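Local structure of 5-formaminoimidazole-4-carboxamide-1-(Beta)-D-ribofuranosyl 5'-monophosphate synthetase (Thermococcus kodakarensis, 2PBZ) at residues R113-V117 against R161-I166; S178-E182 against L300-R306. The protein probably catalyses an ATP-dependent ligation that forms a carbon-nitrogen bond in purine (IMP) biosynthesis, with magnesium or manganese as cofactor. One frame throughout, in Å; residues are numbered along the deposited sequence.

From the N terminus, the chain runs through the parallel sheet and helix 99-109 before reaching 113-117. Interaction 1 sets that loop against strand 161-164, an outer strand of the three-stranded antiparallel sheet, and the residues after it. It closes a loop of 43 residues that carries strands 128-131 and 147-148, and lies beside the adenine of ATP. The chain then enters the five-stranded antiparallel sheet. Interaction 2 joins the 178-182 turn to the end of helix 290-302 and closes a loop of 117 residues including strands of that sheet and helix 224-241. The two follow in series, neither nesting nor crossing. The centres of interactions 1 and 2 are about 40 Å apart, on opposite sides of the chain's centre.

Interaction 1: residues R113-V117 against R161-I166; sequences RVEVV and RVERFI. With ATP (adenosine-5'-triphosphate), chain D.
V117 N donates a hydrogen bond to V162 O (2.6 Å, N-H...O angle 154°), and V116 forms a single beta bridge with E163. V116 CG2 rests over one face of the R161 guanidinium, toward the rim and 4.0 Å above its plane. V114 splits its methyls: CG2 meets E163 OE2 at 3.1 Å, while CG1 packs on I166 CD1 at 3.7 Å. The E115 carboxylate lies alongside R164. E115 OE2 is 3.6 Å from R164 CG, but stops short of a salt bridge with the guanidinium. The strand leads into the adenine-binding segment of an ATP-grasp fold. There ATP N6 donates a hydrogen bond to R164 O at 3.1 Å, and I166 N donates one to ATP N1 at 2.8 Å. The F165 ring turns one face to ATP C2.

Behind this layer, R161 NH1 grips E163 OE2 at 3.0 Å, in the guanidinium plane. The R161 chain bends at chi3 (-72°), which turns the group back beside V116. D103 holds R161 NH2 through a salt bridge, and R131 gives E163 OE2 a second cationic partner. Were R161 an alanine, D103 and E163 would probably each lose a cationic mate, though R131 remains for E163, and a gap would open beside V116. E163 and R161 also make backbone hydrogen bonds to F129 and R131 of strand 128-131.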
ATOM      1  N   ARG A 113      -0.478  22.642 -16.485  1.00 64.51           N
ATOM      2  CA  ARG A 113      -1.769  22.316 -15.909  1.00 65.99           C
ATOM      3  C   ARG A 113      -2.711  21.723 -16.957  1.00 66.65           C
ATOM      4  O   ARG A 113      -2.486  21.861 -18.157  1.00 66.95           O
ATOM      5  CB  ARG A 113      -2.377  23.561 -15.250  1.00 66.85           C
ATOM      6  CG  ARG A 113      -3.098  24.525 -16.174  1.00 69.18           C
ATOM      7  CD  ARG A 113      -3.361  25.870 -15.457  1.00 71.03           C
ATOM      8  NE  ARG A 113      -2.502  26.940 -15.972  1.00 72.73           N
ATOM      9  CZ  ARG A 113      -1.168  26.890 -15.990  1.00 73.87           C
ATOM     10  NH1 ARG A 113      -0.535  25.817 -15.511  1.00 74.07           N
ATOM     11  NH2 ARG A 113      -0.462  27.897 -16.507  1.00 73.55           N
ATOM     12  N   VAL A 114      -3.742  21.018 -16.513  1.00 67.36           N
ATOM     13  CA  VAL A 114      -4.689  20.462 -17.465  1.00 68.30           C
ATOM     14  C   VAL A 114      -5.341  21.655 -18.132  1.00 69.61           C
ATOM     15  O   VAL A 114      -5.643  22.649 -17.472  1.00 70.79           O
ATOM     16  CB  VAL A 114      -5.779  19.636 -16.785  1.00 67.44           C
ATOM     17  CG1 VAL A 114      -5.160  18.404 -16.178  1.00 69.22           C
ATOM     18  CG2 VAL A 114      -6.474  20.466 -15.717  1.00 67.69           C
ATOM     19  N   GLU A 115      -5.539  21.564 -19.444  1.00 70.95           N
ATOM     20  CA  GLU A 115      -6.144  22.644 -20.210  1.00 71.48           C
ATOM     21  C   GLU A 115      -7.635  22.778 -19.891  1.00 70.67           C
ATOM     22  O   GLU A 115      -8.328  21.786 -19.631  1.00 69.32           O
ATOM     23  CB  GLU A 115      -5.956  22.400 -21.714  1.00 73.66           C
ATOM     24  CG  GLU A 115      -6.783  21.228 -22.264  1.00 77.65           C
ATOM     25  CD  GLU A 115      -6.675  21.055 -23.791  1.00 79.36           C
ATOM     26  OE1 GLU A 115      -6.573  22.089 -24.506  1.00 79.22           O
ATOM     27  OE2 GLU A 115      -6.715  19.888 -24.265  1.00 79.97           O
ATOM     28  N   VAL A 116      -8.109  24.022 -19.903  1.00 71.03           N
ATOM     29  CA  VAL A 116      -9.516  24.339 -19.645  1.00 70.56           C
ATOM     30  C   VAL A 116     -10.267  24.295 -20.971  1.00 70.07           C
ATOM     31  O   VAL A 116      -9.718  24.624 -22.028  1.00 70.46           O
ATOM     32  CB  VAL A 116      -9.662  25.745 -19.016  1.00 70.58           C
ATOM     33  CG1 VAL A 116     -11.099  25.984 -18.588  1.00 70.16           C
ATOM     34  CG2 VAL A 116      -8.707  25.877 -17.833  1.00 70.36           C
ATOM     35  N   VAL A 117     -11.525  23.881 -20.927  1.00 69.81           N
ATOM     36  CA  VAL A 117     -12.303  23.782 -22.151  1.00 69.51           C
ATOM     37  C   VAL A 117     -13.648  24.460 -22.060  1.00 70.30           C
ATOM     38  O   VAL A 117     -14.472  24.120 -21.209  1.00 70.55           O
ATOM     39  CB  VAL A 117     -12.548  22.319 -22.535  1.00 69.10           C
ATOM     40  CG1 VAL A 117     -13.358  22.256 -23.816  1.00 68.08           C
ATOM     41  CG2 VAL A 117     -11.215  21.584 -22.669  1.00 67.94           C
ATOM     42  N   ARG A 161     -15.706  24.476 -13.939  1.00 66.98           N
ATOM     43  CA  ARG A 161     -14.765  24.581 -15.043  1.00 65.39           C
ATOM     44  C   ARG A 161     -14.800  23.230 -15.752  1.00 64.69           C
ATOM     45  O   ARG A 161     -15.082  22.210 -15.123  1.00 64.09           O
ATOM     46  CB  ARG A 161     -13.365  24.860 -14.494  1.00 64.32           C
ATOM     47  CG  ARG A 161     -12.235  24.493 -15.430  1.00 63.97           C
ATOM     48  CD  ARG A 161     -10.905  24.258 -14.673  1.00 63.30           C
ATOM     49  NE  ARG A 161     -10.280  25.478 -14.147  1.00 61.25           N
ATOM     50  CZ  ARG A 161      -9.010  25.548 -13.747  1.00 59.68           C
ATOM     51  NH1 ARG A 161      -8.235  24.471 -13.809  1.00 58.88           N
ATOM     52  NH2 ARG A 161      -8.505  26.694 -13.307  1.00 58.29           N
ATOM     53  N   VAL A 162     -14.525  23.228 -17.056  1.00 64.55           N
ATOM     54  CA  VAL A 162     -14.537  22.005 -17.853  1.00 63.72           C
ATOM     55  C   VAL A 162     -13.128  21.695 -18.298  1.00 63.84           C
ATOM     56  O   VAL A 162     -12.445  22.553 -18.856  1.00 63.58           O
ATOM     57  CB  VAL A 162     -15.418  22.160 -19.097  1.00 63.58           C
ATOM     58  CG1 VAL A 162     -15.580  20.812 -19.795  1.00 64.85           C
ATOM     59  CG2 VAL A 162     -16.770  22.724 -18.701  1.00 63.00           C
ATOM     60  N   GLU A 163     -12.686  20.465 -18.059  1.00 65.26           N
ATOM     61  CA  GLU A 163     -11.325  20.092 -18.421  1.00 66.30           C
ATOM     62  C   GLU A 163     -11.282  18.888 -19.330  1.00 66.52           C
ATOM     63  O   GLU A 163     -12.207  18.074 -19.350  1.00 66.53           O
ATOM     64  CB  GLU A 163     -10.494  19.828 -17.155  1.00 66.84           C
ATOM     65  CG  GLU A 163     -10.675  20.893 -16.079  1.00 69.36           C
ATOM     66  CD  GLU A 163      -9.735  20.728 -14.894  1.00 70.86           C
ATOM     67  OE1 GLU A 163      -9.654  19.611 -14.318  1.00 71.73           O
ATOM     68  OE2 GLU A 163      -9.083  21.736 -14.528  1.00 71.97           O
ATOM     69  N   ARG A 164     -10.196  18.799 -20.095  1.00 67.37           N
ATOM     70  CA  ARG A 164      -9.967  17.698 -21.023  1.00 68.02           C
ATOM     71  C   ARG A 164      -9.917  16.431 -20.179  1.00 67.60           C
ATOM     72  O   ARG A 164      -9.268  16.409 -19.135  1.00 67.83           O
ATOM     73  CB  ARG A 164      -8.625  17.909 -21.732  1.00 70.18           C
ATOM     74  CG  ARG A 164      -8.321  16.949 -22.881  1.00 72.99           C
ATOM     75  CD  ARG A 164      -9.201  17.252 -24.094  1.00 76.78           C
ATOM     76  NE  ARG A 164      -8.765  16.535 -25.298  1.00 79.80           N
ATOM     77  CZ  ARG A 164      -8.813  15.210 -25.456  1.00 81.07           C
ATOM     78  NH1 ARG A 164      -9.285  14.428 -24.481  1.00 81.53           N
ATOM     79  NH2 ARG A 164      -8.383  14.662 -26.594  1.00 80.92           N
ATOM     80  N   PHE A 165     -10.613  15.384 -20.608  1.00 67.30           N
ATOM     81  CA  PHE A 165     -10.594  14.141 -19.857  1.00 66.40           C
ATOM     82  C   PHE A 165      -9.237  13.469 -20.039  1.00 66.36           C
ATOM     83  O   PHE A 165      -8.762  13.308 -21.170  1.00 65.65           O
ATOM     84  CB  PHE A 165     -11.662  13.193 -20.356  1.00 67.40           C
ATOM     85  CG  PHE A 165     -11.751  11.918 -19.562  1.00 68.32           C
ATOM     86  CD1 PHE A 165     -12.616  11.827 -18.469  1.00 68.18           C
ATOM     87  CD2 PHE A 165     -10.981  10.803 -19.907  1.00 67.38           C
ATOM     88  CE1 PHE A 165     -12.727  10.645 -17.728  1.00 67.71           C
ATOM     89  CE2 PHE A 165     -11.085   9.614 -19.170  1.00 68.14           C
ATOM     90  CZ  PHE A 165     -11.965   9.537 -18.076  1.00 66.96           C
ATOM     91  N   ILE A 166      -8.616  13.064 -18.939  1.00 65.44           N
ATOM     92  CA  ILE A 166      -7.318  12.408 -19.022  1.00 65.64           C
ATOM     93  C   ILE A 166      -7.326  11.108 -18.233  1.00 65.42           C
ATOM     94  O   ILE A 166      -7.527  11.113 -17.017  1.00 66.66           O
ATOM     95  CB  ILE A 166      -6.191  13.306 -18.472  1.00 64.93           C
ATOM     96  CG1 ILE A 166      -6.139  14.628 -19.250  1.00 64.86           C
ATOM     97  CG2 ILE A 166      -4.865  12.580 -18.575  1.00 64.62           C
ATOM     98  CD1 ILE A 166      -5.229  15.677 -18.616  1.00 65.49           C
TER
HETATM   99  PG  ATP D 400     -12.356  18.978  -3.951  1.00 92.29           P
HETATM  100  O1G ATP D 400     -11.909  20.240  -4.677  1.00 92.23           O
HETATM  101  O2G ATP D 400     -13.897  19.214  -3.388  1.00 89.97           O
HETATM  102  O3G ATP D 400     -11.355  18.662  -2.690  1.00 90.78           O
HETATM  103  PB  ATP D 400     -10.817  17.447  -5.567  1.00 80.79           P
HETATM  104  O1B ATP D 400     -10.349  18.644  -6.307  1.00 81.49           O
HETATM  105  O2B ATP D 400      -9.802  17.110  -4.344  1.00 80.94           O
HETATM  106  O3B ATP D 400     -12.327  17.709  -4.988  1.00 86.40           O
HETATM  107  PA  ATP D 400      -9.611  15.617  -7.323  1.00 74.18           P
HETATM  108  O1A ATP D 400      -8.530  15.225  -6.389  1.00 74.88           O
HETATM  109  O2A ATP D 400      -9.079  16.726  -8.357  1.00 74.00           O
HETATM  110  O3A ATP D 400     -10.967  16.169  -6.545  1.00 78.08           O
HETATM  111  O5' ATP D 400     -10.201  14.335  -8.100  1.00 71.76           O
HETATM  112  C5' ATP D 400      -9.206  13.625  -8.773  1.00 70.05           C
HETATM  113  C4' ATP D 400      -9.950  12.447  -9.389  1.00 67.80           C
HETATM  114  O4' ATP D 400     -10.988  12.882 -10.328  1.00 65.41           O
HETATM  115  C3' ATP D 400      -9.013  11.486 -10.119  1.00 66.49           C
HETATM  116  O3' ATP D 400      -9.072  10.226  -9.502  1.00 67.23           O
HETATM  117  C2' ATP D 400      -9.486  11.431 -11.554  1.00 66.05           C
HETATM  118  O2' ATP D 400      -9.895  10.091 -11.890  1.00 65.55           O
HETATM  119  C1' ATP D 400     -10.646  12.438 -11.664  1.00 65.07           C
HETATM  120  N9  ATP D 400     -10.180  13.558 -12.513  1.00 64.36           N
HETATM  121  C8  ATP D 400      -9.744  14.802 -12.104  1.00 63.82           C
HETATM  122  N7  ATP D 400      -9.414  15.527 -13.120  1.00 64.27           N
HETATM  123  C5  ATP D 400      -9.602  14.806 -14.257  1.00 65.37           C
HETATM  124  C6  ATP D 400      -9.433  15.054 -15.656  1.00 66.01           C
HETATM  125  N6  ATP D 400      -8.950  16.294 -16.085  1.00 66.30           N
HETATM  126  N1  ATP D 400      -9.740  14.050 -16.549  1.00 66.34           N
HETATM  127  C2  ATP D 400     -10.206  12.851 -16.146  1.00 64.76           C
HETATM  128  N3  ATP D 400     -10.383  12.591 -14.841  1.00 64.13           N
HETATM  129  C4  ATP D 400     -10.107  13.529 -13.885  1.00 64.67           C

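Interaction 2: residues S178-E182 against L300-R306; sequences SPILE and LAEEEDR
I180 packs on L300 and A301 and carries most of the apolar contact. I180 CG2 lies 3.8 Å from L300 CB, and I180 CD1 meets A301 CB at 3.8 Å. The two methyls therefore reach neighbouring residues of helix 290-302. CG1 stands anti to the carbonyl carbon (chi1 -54°), and the second torsion then swings CD1 toward R306, where it lies 3.5 Å from R306 CG. A lesser contact is made by L181, whose CD2 approaches L300 CD1 at 4.2 Å with the side chains crossed at about a right angle.

The second kind of contact is between an aliphatic chain and a flat cation. The side chains of I180 and R306 run antiparallel, and I180 CD1 is centred on the R306 guanidinium face, 3.9 Å from its plane. R306 bends at chi2 and chi3, and this folds the group back over the isoleucine. R306 NH2 comes within 2.8 Å of I180 O, but the angle is too poor for a hydrogen bond.

Charge is paired on the R306 side. R306 NE and E304 OE1 form a long salt bridge at 3.7 Å. The stronger partner is E309, which holds NH1. The E304 carboxylate also lies against I180 CG2.

Backbone hydrogen bonds shape both segments. A type I beta turn runs from E302 to D305, and E304 N bonds to A301 O at 3.0 Å. In the other segment, L181 N makes weak bonds to the side chain and carbonyl of S178.

The 178-182 segment is the turn of the beta hairpin formed by strands 170-178 and 183-194. It lies against helix 290-302, where S178 touches R293 and E297, P179 touches E297 and L181 touches R293. L181 also reaches W284, while L307 covers A301 just beyond the helix.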
ATOM      1  N   SER A 178      10.728  23.358   4.863  1.00 43.18           N
ATOM      2  CA  SER A 178      10.986  23.723   6.239  1.00 44.40           C
ATOM      3  C   SER A 178      11.889  24.921   6.383  1.00 46.45           C
ATOM      4  O   SER A 178      12.981  24.947   5.820  1.00 48.06           O
ATOM      5  CB  SER A 178      11.605  22.553   6.985  1.00 43.07           C
ATOM      6  OG  SER A 178      12.943  22.383   6.603  1.00 44.56           O
ATOM      7  N   PRO A 179      11.433  25.950   7.116  1.00 47.23           N
ATOM      8  CA  PRO A 179      12.265  27.144   7.307  1.00 46.80           C
ATOM      9  C   PRO A 179      13.404  26.793   8.242  1.00 47.43           C
ATOM     10  O   PRO A 179      14.551  27.140   8.005  1.00 47.96           O
ATOM     11  CB  PRO A 179      11.297  28.144   7.915  1.00 46.30           C
ATOM     12  CG  PRO A 179      10.002  27.775   7.267  1.00 46.30           C
ATOM     13  CD  PRO A 179      10.016  26.263   7.365  1.00 46.33           C
ATOM     14  N   ILE A 180      13.090  26.068   9.303  1.00 49.21           N
ATOM     15  CA  ILE A 180      14.119  25.673  10.260  1.00 50.90           C
ATOM     16  C   ILE A 180      15.305  24.990   9.613  1.00 51.58           C
ATOM     17  O   ILE A 180      16.424  25.090  10.120  1.00 52.61           O
ATOM     18  CB  ILE A 180      13.573  24.721  11.318  1.00 51.61           C
ATOM     19  CG1 ILE A 180      12.346  25.342  11.981  1.00 53.35           C
ATOM     20  CG2 ILE A 180      14.638  24.441  12.353  1.00 52.60           C
ATOM     21  CD1 ILE A 180      12.617  26.697  12.597  1.00 55.87           C
ATOM     22  N   LEU A 181      15.063  24.291   8.499  1.00 51.56           N
ATOM     23  CA  LEU A 181      16.133  23.575   7.792  1.00 50.58           C
ATOM     24  C   LEU A 181      16.396  24.182   6.414  1.00 50.31           C
ATOM     25  O   LEU A 181      17.365  23.847   5.740  1.00 49.53           O
ATOM     26  CB  LEU A 181      15.775  22.090   7.653  1.00 50.76           C
ATOM     27  CG  LEU A 181      15.430  21.340   8.944  1.00 51.39           C
ATOM     28  CD1 LEU A 181      15.073  19.899   8.640  1.00 51.82           C
ATOM     29  CD2 LEU A 181      16.611  21.394   9.889  1.00 50.86           C
ATOM     30  N   GLU A 182      15.516  25.083   6.006  1.00 50.21           N
ATOM     31  CA  GLU A 182      15.643  25.762   4.729  1.00 51.80           C
ATOM     32  C   GLU A 182      15.784  24.783   3.579  1.00 51.87           C
ATOM     33  O   GLU A 182      16.680  24.920   2.739  1.00 52.19           O
ATOM     34  CB  GLU A 182      16.849  26.708   4.747  1.00 53.96           C
ATOM     35  CG  GLU A 182      16.787  27.781   5.828  1.00 57.95           C
ATOM     36  CD  GLU A 182      17.800  28.909   5.611  1.00 59.96           C
ATOM     37  OE1 GLU A 182      17.636  29.688   4.629  1.00 57.99           O
ATOM     38  OE2 GLU A 182      18.764  29.010   6.421  1.00 60.55           O
ATOM     39  N   LEU A 300      11.803  21.597  16.705  1.00 55.74           N
ATOM     40  CA  LEU A 300      13.081  22.146  16.297  1.00 56.93           C
ATOM     41  C   LEU A 300      13.078  23.646  16.502  1.00 58.29           C
ATOM     42  O   LEU A 300      14.065  24.216  16.939  1.00 59.61           O
ATOM     43  CB  LEU A 300      13.360  21.839  14.829  1.00 57.13           C
ATOM     44  CG  LEU A 300      13.783  20.414  14.524  1.00 56.54           C
ATOM     45  CD1 LEU A 300      14.077  20.296  13.044  1.00 57.05           C
ATOM     46  CD2 LEU A 300      15.014  20.056  15.354  1.00 57.18           C
ATOM     47  N   ALA A 301      11.963  24.283  16.175  1.00 59.52           N
ATOM     48  CA  ALA A 301      11.847  25.716  16.347  1.00 61.46           C
ATOM     49  C   ALA A 301      11.938  26.084  17.836  1.00 63.55           C
ATOM     50  O   ALA A 301      12.598  27.051  18.206  1.00 64.63           O
ATOM     51  CB  ALA A 301      10.535  26.202  15.749  1.00 59.94           C
ATOM     52  N   GLU A 302      11.282  25.302  18.685  1.00 64.85           N
ATOM     53  CA  GLU A 302      11.296  25.535  20.124  1.00 66.32           C
ATOM     54  C   GLU A 302      12.717  25.572  20.658  1.00 66.60           C
ATOM     55  O   GLU A 302      13.134  26.539  21.313  1.00 66.57           O
ATOM     56  CB  GLU A 302      10.564  24.412  20.846  1.00 68.38           C
ATOM     57  CG  GLU A 302       9.122  24.291  20.485  1.00 71.57           C
ATOM     58  CD  GLU A 302       8.299  25.407  21.077  1.00 73.56           C
ATOM     59  OE1 GLU A 302       8.664  26.596  20.859  1.00 75.25           O
ATOM     60  OE2 GLU A 302       7.295  25.089  21.759  1.00 72.48           O
ATOM     61  N   GLU A 303      13.449  24.502  20.375  1.00 66.66           N
ATOM     62  CA  GLU A 303      14.800  24.361  20.850  1.00 67.69           C
ATOM     63  C   GLU A 303      15.751  25.408  20.299  1.00 68.49           C
ATOM     64  O   GLU A 303      16.904  25.474  20.728  1.00 68.97           O
ATOM     65  CB  GLU A 303      15.305  22.960  20.511  1.00 68.07           C
ATOM     66  CG  GLU A 303      14.324  21.871  20.879  1.00 68.45           C
ATOM     67  CD  GLU A 303      14.722  20.513  20.345  1.00 69.68           C
ATOM     68  OE1 GLU A 303      14.975  20.400  19.115  1.00 69.87           O
ATOM     69  OE2 GLU A 303      14.772  19.552  21.153  1.00 70.36           O
ATOM     70  N   GLU A 304      15.282  26.235  19.369  1.00 69.09           N
ATOM     71  CA  GLU A 304      16.156  27.253  18.780  1.00 70.78           C
ATOM     72  C   GLU A 304      15.561  28.664  18.829  1.00 71.94           C
ATOM     73  O   GLU A 304      16.014  29.585  18.141  1.00 72.09           O
ATOM     74  CB  GLU A 304      16.488  26.851  17.343  1.00 70.38           C
ATOM     75  CG  GLU A 304      17.193  25.506  17.264  1.00 69.93           C
ATOM     76  CD  GLU A 304      16.988  24.800  15.935  1.00 70.12           C
ATOM     77  OE1 GLU A 304      17.312  25.397  14.876  1.00 69.68           O
ATOM     78  OE2 GLU A 304      16.503  23.640  15.958  1.00 68.94           O
ATOM     79  N   ASP A 305      14.542  28.825  19.658  1.00 73.00           N
ATOM     80  CA  ASP A 305      13.897  30.113  19.818  1.00 73.41           C
ATOM     81  C   ASP A 305      13.377  30.657  18.490  1.00 72.64           C
ATOM     82  O   ASP A 305      12.989  31.827  18.407  1.00 72.22           O
ATOM     83  CB  ASP A 305      14.876  31.112  20.453  1.00 75.05           C
ATOM     84  CG  ASP A 305      14.173  32.285  21.129  1.00 77.11           C
ATOM     85  OD1 ASP A 305      14.870  33.228  21.558  1.00 77.87           O
ATOM     86  OD2 ASP A 305      12.930  32.261  21.239  1.00 77.83           O
ATOM     87  N   ARG A 306      13.382  29.827  17.447  1.00 72.28           N
ATOM     88  CA  ARG A 306      12.853  30.265  16.156  1.00 72.13           C
ATOM     89  C   ARG A 306      11.366  30.360  16.478  1.00 71.76           C
ATOM     90  O   ARG A 306      10.923  31.318  17.100  1.00 73.32           O
ATOM     91  CB  ARG A 306      13.083  29.208  15.075  1.00 72.44           C
ATOM     92  CG  ARG A 306      13.912  29.663  13.888  1.00 72.70           C
ATOM     93  CD  ARG A 306      15.416  29.576  14.160  1.00 72.91           C
ATOM     94  NE  ARG A 306      16.086  28.575  13.326  1.00 72.73           N
ATOM     95  CZ  ARG A 306      16.073  28.559  11.993  1.00 72.59           C
ATOM     96  NH1 ARG A 306      15.421  29.498  11.309  1.00 72.05           N
ATOM     97  NH2 ARG A 306      16.710  27.595  11.339  1.00 71.92           N
TER